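Hypothetical protein SO2946 (Shewanella oneidensis, PDB 2A5Z) is of unknown function but binds magnesium and has a jelly-roll fold with a carbohydrate-binding module, which suggests a role in recognising sugars. Local coordinates at residues Ala133-Ile138 / Leu145-Arg150; Gln91-Ser96 / Phe230-Lys235. All coordinates share one frame; numbering follows the deposited sequence.

Interaction 1 of 2, residues Ala133-Ile138 / Leu145-Arg150; sequences AQLTVI and LGISDR
Leu135 packs against Ile147 and Arg150, and together with Val137, on the same face of a strand in the jelly-roll, it illustrates how a sheet can pack against a loop and the first residue of the strand that follows it, through apolar branches and the flat side of an arginine. No hydrogen bond joins residues 133-138 to 145-150. At Leu135, whose CG stands anti to the backbone N (chi1 172°), the two methyls divide the work. CD2 meets Ile147 CD1 at 3.6 Å and also sits over the centre of the Arg150 guanidinium. CD1 lies 3.8 Å from Arg150 NE. Thr136 faces away from the loop. With Val137 the contact moves down the arginine: CG2 presses on Arg150 CD at 3.4 Å, the two side chains crossing at about a right angle. Arg150 starts with CG between its backbone N and carbonyl carbon (chi1 56°) and then runs extended as far as NE, which carries the guanidinium alongside the strand and back to the preceding loop. There Arg150 NH2 donates to Ile147 O at 2.6 Å; the oxygen lies in the guanidinium plane, whereas the nitrogen stands well above the plane of the carbonyl.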
loop_
_atom_site.group_PDB
_atom_site.type_symbol
_atom_site.label_atom_id
_atom_site.label_comp_id
_atom_site.label_asym_id
_atom_site.label_seq_id
_atom_site.Cartn_x
_atom_site.Cartn_y
_atom_site.Cartn_z
ATOM N N ALA C 133 -7.211 -19.761 27.017
ATOM C CA ALA C 133 -8.010 -18.838 26.208
ATOM C C ALA C 133 -7.393 -18.543 24.830
ATOM O O ALA C 133 -8.064 -17.974 23.953
ATOM C CB ALA C 133 -8.242 -17.545 26.966
ATOM N N GLN C 134 -6.127 -18.930 24.645
ATOM C CA GLN C 134 -5.420 -18.688 23.386
ATOM C C GLN C 134 -5.810 -19.680 22.282
ATOM O O GLN C 134 -5.730 -20.900 22.467
ATOM C CB GLN C 134 -3.901 -18.699 23.591
ATOM C CG GLN C 134 -3.374 -17.674 24.583
ATOM C CD GLN C 134 -2.020 -18.057 25.173
ATOM O OE1 GLN C 134 -1.531 -19.176 24.983
ATOM N NE2 GLN C 134 -1.410 -17.126 25.902
ATOM N N LEU C 135 -6.233 -19.132 21.140
ATOM C CA LEU C 135 -6.531 -19.910 19.935
ATOM C C LEU C 135 -5.920 -19.213 18.724
ATOM O O LEU C 135 -6.265 -18.068 18.415
ATOM C CB LEU C 135 -8.051 -20.103 19.742
ATOM C CG LEU C 135 -8.584 -20.743 18.441
ATOM C CD1 LEU C 135 -8.165 -22.206 18.283
ATOM C CD2 LEU C 135 -10.091 -20.639 18.363
ATOM N N THR C 136 -5.005 -19.910 18.064
ATOM C CA THR C 136 -4.351 -19.418 16.860
ATOM C C THR C 136 -4.478 -20.458 15.746
ATOM O O THR C 136 -4.452 -21.661 16.011
ATOM C CB THR C 136 -2.857 -19.103 17.138
ATOM O OG1 THR C 136 -2.769 -18.201 18.244
ATOM C CG2 THR C 136 -2.187 -18.461 15.936
ATOM N N VAL C 137 -4.645 -19.986 14.510
ATOM C CA VAL C 137 -4.715 -20.856 13.335
ATOM C C VAL C 137 -3.812 -20.328 12.217
ATOM O O VAL C 137 -3.804 -19.133 11.925
ATOM C CB VAL C 137 -6.163 -20.990 12.769
ATOM C CG1 VAL C 137 -6.204 -22.027 11.640
ATOM C CG2 VAL C 137 -7.142 -21.390 13.863
ATOM N N ILE C 138 -3.039 -21.228 11.619
ATOM C CA ILE C 138 -2.387 -20.960 10.345
ATOM C C ILE C 138 -3.107 -21.845 9.315
ATOM O O ILE C 138 -2.958 -23.064 9.309
ATOM C CB ILE C 138 -0.843 -21.176 10.406
ATOM C CG1 ILE C 138 -0.199 -20.140 11.333
ATOM C CG2 ILE C 138 -0.220 -21.014 9.032
ATOM C CD1 ILE C 138 0.690 -20.738 12.410
ATOM N N LEU C 145 -14.827 -12.082 14.740
ATOM C CA LEU C 145 -15.162 -12.629 16.055
ATOM C C LEU C 145 -15.619 -14.081 15.973
ATOM O O LEU C 145 -15.815 -14.728 17.001
ATOM C CB LEU C 145 -16.224 -11.772 16.769
ATOM C CG LEU C 145 -15.891 -10.314 17.121
ATOM C CD1 LEU C 145 -17.133 -9.592 17.625
ATOM C CD2 LEU C 145 -14.747 -10.201 18.132
ATOM N N GLY C 146 -15.777 -14.585 14.746
ATOM C CA GLY C 146 -16.191 -15.968 14.490
ATOM C C GLY C 146 -15.172 -16.977 14.969
ATOM O O GLY C 146 -13.965 -16.704 14.985
ATOM N N ILE C 147 -15.661 -18.151 15.355
ATOM C CA ILE C 147 -14.821 -19.174 15.985
ATOM C C ILE C 147 -15.265 -20.611 15.615
ATOM O O ILE C 147 -14.759 -21.603 16.164
ATOM C CB ILE C 147 -14.790 -18.944 17.524
ATOM C CG1 ILE C 147 -13.685 -19.762 18.193
ATOM C CG2 ILE C 147 -16.174 -19.180 18.140
ATOM C CD1 ILE C 147 -13.215 -19.164 19.521
ATOM N N SER C 148 -16.179 -20.703 14.654
ATOM C CA SER C 148 -16.871 -21.948 14.330
ATOM C C SER C 148 -16.174 -22.811 13.277
ATOM O O SER C 148 -16.433 -24.013 13.195
ATOM C CB SER C 148 -18.284 -21.630 13.852
ATOM O OG SER C 148 -18.205 -20.810 12.707
ATOM N N ASP C 149 -15.313 -22.201 12.465
ATOM C CA ASP C 149 -14.671 -22.906 11.349
ATOM C C ASP C 149 -13.189 -22.570 11.206
ATOM O O ASP C 149 -12.798 -21.405 11.262
ATOM C CB ASP C 149 -15.387 -22.583 10.032
ATOM C CG ASP C 149 -16.834 -23.031 10.026
ATOM O OD1 ASP C 149 -17.080 -24.226 9.769
ATOM O OD2 ASP C 149 -17.724 -22.182 10.270
ATOM N N ARG C 150 -12.377 -23.604 11.009
ATOM C CA ARG C 150 -10.947 -23.442 10.770
ATOM C C ARG C 150 -10.325 -24.747 10.267
ATOM O O ARG C 150 -10.864 -25.842 10.486
ATOM C CB ARG C 150 -10.219 -22.952 12.029
ATOM C CG ARG C 150 -10.430 -23.836 13.243
ATOM C CD ARG C 150 -9.968 -23.169 14.518
ATOM N NE ARG C 150 -10.468 -23.876 15.692
ATOM C CZ ARG C 150 -11.661 -23.662 16.242
ATOM N NH1 ARG C 150 -12.038 -24.355 17.307
ATOM N NH2 ARG C 150 -12.478 -22.759 15.726
#

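Interaction 2 of 2, residues Gln91-Ser96 / Phe230-Lys235; sequences QPIVSS and FKTQCK
Ile93 and Thr232 meet tip to tip in a buried contact that is a worked example of two layers joined by side chains alone, with no hydrogen bond between residues 91-96 and 230-235. Ile93 sets CG1 anti to its carbonyl carbon (chi1 -59°), and the extended second torsion carries CD1 on to Thr232 CG2, 3.7 Å away; the other branch follows, with Ile93 CG2 4.0 Å from the same methyl. CD1 also reaches the edge of the Phe230 ring, near its plane, 4.3 Å from CE2. The ring itself packs on Ile246 and Ile249 of strand 245-254.

Further along, the contact changes character and the backbones draw closer, to 5.8 Å between the CA atoms of Ser95 and Cys234. Ser95 touches through carbon: its CB is 3.5 Å from Cys234 SG and equally near Cys234 CB.

Polar groups on these side chains find their partners elsewhere. Ser95 OG is bonded to Thr238 O and Ile241 N, two bonds that grip the hydroxyl in the buried setting. Thr232 OG1 stands anti to its backbone N (chi1 -161°), bonded to the hydroxyl of Thr136 and to Ile244 N, while the methyl is left to face Ile93.

Residues 93-95 thus run alongside 232-234, in nearly the same direction, over the face of the sheet that contains them. Methyls, a ring edge, a serine CB and a sulfur meet between the layers, with Phe103 of strand 102-107 also against Ile93, as in the interior of a jelly-roll beta sandwich.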
loop_
_atom_site.group_PDB
_atom_site.type_symbol
_atom_site.label_atom_id
_atom_site.label_comp_id
_atom_site.label_asym_id
_atom_site.label_seq_id
_atom_site.Cartn_x
_atom_site.Cartn_y
_atom_site.Cartn_z
ATOM N N GLN C 91 4.818 -7.822 15.373
ATOM C CA GLN C 91 3.572 -7.327 15.947
ATOM C C GLN C 91 3.112 -8.240 17.089
ATOM O O GLN C 91 2.578 -9.327 16.834
ATOM C CB GLN C 91 2.481 -7.226 14.863
ATOM C CG GLN C 91 1.109 -6.776 15.363
ATOM C CD GLN C 91 1.115 -5.371 15.916
ATOM O OE1 GLN C 91 1.262 -5.170 17.122
ATOM N NE2 GLN C 91 0.975 -4.390 15.043
ATOM N N PRO C 92 3.343 -7.811 18.351
ATOM C CA PRO C 92 2.806 -8.525 19.505
ATOM C C PRO C 92 1.337 -8.172 19.696
ATOM O O PRO C 92 0.914 -7.048 19.372
ATOM C CB PRO C 92 3.641 -7.997 20.678
ATOM C CG PRO C 92 4.706 -7.133 20.066
ATOM C CD PRO C 92 4.134 -6.651 18.779
ATOM N N ILE C 93 0.570 -9.123 20.221
ATOM C CA ILE C 93 -0.888 -9.003 20.268
ATOM C C ILE C 93 -1.392 -9.406 21.659
ATOM O O ILE C 93 -0.962 -10.419 22.216
ATOM C CB ILE C 93 -1.550 -9.854 19.125
ATOM C CG1 ILE C 93 -1.049 -9.384 17.748
ATOM C CG2 ILE C 93 -3.077 -9.782 19.173
ATOM C CD1 ILE C 93 -1.102 -10.449 16.650
ATOM N N VAL C 94 -2.281 -8.592 22.228
ATOM C CA VAL C 94 -2.797 -8.822 23.580
ATOM C C VAL C 94 -4.332 -8.758 23.594
ATOM O O VAL C 94 -4.947 -7.960 22.874
ATOM C CB VAL C 94 -2.137 -7.846 24.610
ATOM C CG1 VAL C 94 -2.815 -7.894 25.970
ATOM C CG2 VAL C 94 -0.663 -8.165 24.774
ATOM N N SER C 95 -4.942 -9.634 24.392
ATOM C CA SER C 95 -6.392 -9.714 24.515
ATOM C C SER C 95 -7.008 -8.447 25.117
ATOM O O SER C 95 -6.320 -7.643 25.746
ATOM C CB SER C 95 -6.780 -10.922 25.366
ATOM O OG SER C 95 -6.422 -10.734 26.724
ATOM N N SER C 96 -8.311 -8.286 24.910
ATOM C CA SER C 96 -9.067 -7.173 25.468
ATOM C C SER C 96 -10.169 -7.706 26.381
ATOM O O SER C 96 -10.182 -8.894 26.741
ATOM C CB SER C 96 -9.680 -6.350 24.337
ATOM O OG SER C 96 -10.611 -7.137 23.617
ATOM N N PHE C 230 -3.080 -16.152 8.863
ATOM C CA PHE C 230 -2.778 -16.235 10.292
ATOM C C PHE C 230 -3.869 -15.530 11.080
ATOM O O PHE C 230 -4.239 -14.397 10.760
ATOM C CB PHE C 230 -1.414 -15.580 10.573
ATOM C CG PHE C 230 -1.143 -15.286 12.037
ATOM C CD1 PHE C 230 -0.591 -16.254 12.868
ATOM C CD2 PHE C 230 -1.422 -14.026 12.573
ATOM C CE1 PHE C 230 -0.328 -15.978 14.218
ATOM C CE2 PHE C 230 -1.155 -13.740 13.932
ATOM C CZ PHE C 230 -0.605 -14.724 14.746
ATOM N N LYS C 231 -4.386 -16.201 12.105
ATOM C CA LYS C 231 -5.344 -15.580 13.005
ATOM C C LYS C 231 -5.043 -15.991 14.439
ATOM O O LYS C 231 -4.911 -17.177 14.729
ATOM C CB LYS C 231 -6.779 -15.973 12.633
ATOM C CG LYS C 231 -7.855 -15.215 13.411
ATOM C CD LYS C 231 -9.247 -15.713 13.067
ATOM C CE LYS C 231 -10.286 -14.965 13.870
ATOM N NZ LYS C 231 -11.618 -15.623 13.851
ATOM N N THR C 232 -4.944 -15.014 15.330
ATOM C CA THR C 232 -4.778 -15.303 16.751
ATOM C C THR C 232 -5.903 -14.616 17.511
ATOM O O THR C 232 -6.315 -13.511 17.156
ATOM C CB THR C 232 -3.365 -14.926 17.269
ATOM O OG1 THR C 232 -3.101 -15.603 18.502
ATOM C CG2 THR C 232 -3.200 -13.410 17.449
ATOM N N GLN C 233 -6.397 -15.287 18.546
ATOM C CA GLN C 233 -7.680 -14.950 19.153
ATOM C C GLN C 233 -7.710 -15.283 20.639
ATOM O O GLN C 233 -7.073 -16.247 21.088
ATOM C CB GLN C 233 -8.784 -15.750 18.463
ATOM C CG GLN C 233 -10.209 -15.307 18.788
ATOM C CD GLN C 233 -11.214 -15.928 17.853
ATOM O OE1 GLN C 233 -11.085 -17.093 17.484
ATOM N NE2 GLN C 233 -12.211 -15.153 17.445
ATOM N N CYS C 234 -8.469 -14.491 21.393
ATOM C CA CYS C 234 -8.733 -14.788 22.797
ATOM C C CYS C 234 -10.192 -15.193 22.957
ATOM O O CYS C 234 -11.086 -14.456 22.554
ATOM C CB CYS C 234 -8.407 -13.591 23.684
ATOM S SG CYS C 234 -8.563 -13.969 25.451
ATOM N N LYS C 235 -10.420 -16.369 23.536
ATOM C CA LYS C 235 -11.764 -16.927 23.677
ATOM C C LYS C 235 -12.547 -16.349 24.853
ATOM O O LYS C 235 -13.758 -16.548 24.942
ATOM C CB LYS C 235 -11.704 -18.444 23.818
ATOM C CG LYS C 235 -11.348 -19.179 22.532
ATOM C CD LYS C 235 -11.502 -20.687 22.699
ATOM C CE LYS C 235 -10.347 -21.270 23.495
ATOM N NZ LYS C 235 -10.554 -22.722 23.756
#

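From the N terminus, the chain first lays down residues 91-96, then passes through 133-138 and 145-150 before it reaches 230-235. Interaction 1 closes a short loop, with six residues between its segments; interaction 2 closes a long one that contains all of interaction 1, so the two nest and do not cross. They meet where strands 134-137 and 230-234 run antiparallel in one sheet: Val137 N and Lys231 O are 2.8 Å apart, a probable backbone hydrogen bond. Interaction 1 sets the 145-150 segment against strand 134-137, and interaction 2 sets strand 90-94 against strand 230-234, with the centres of the two contacts about 10 Å apart.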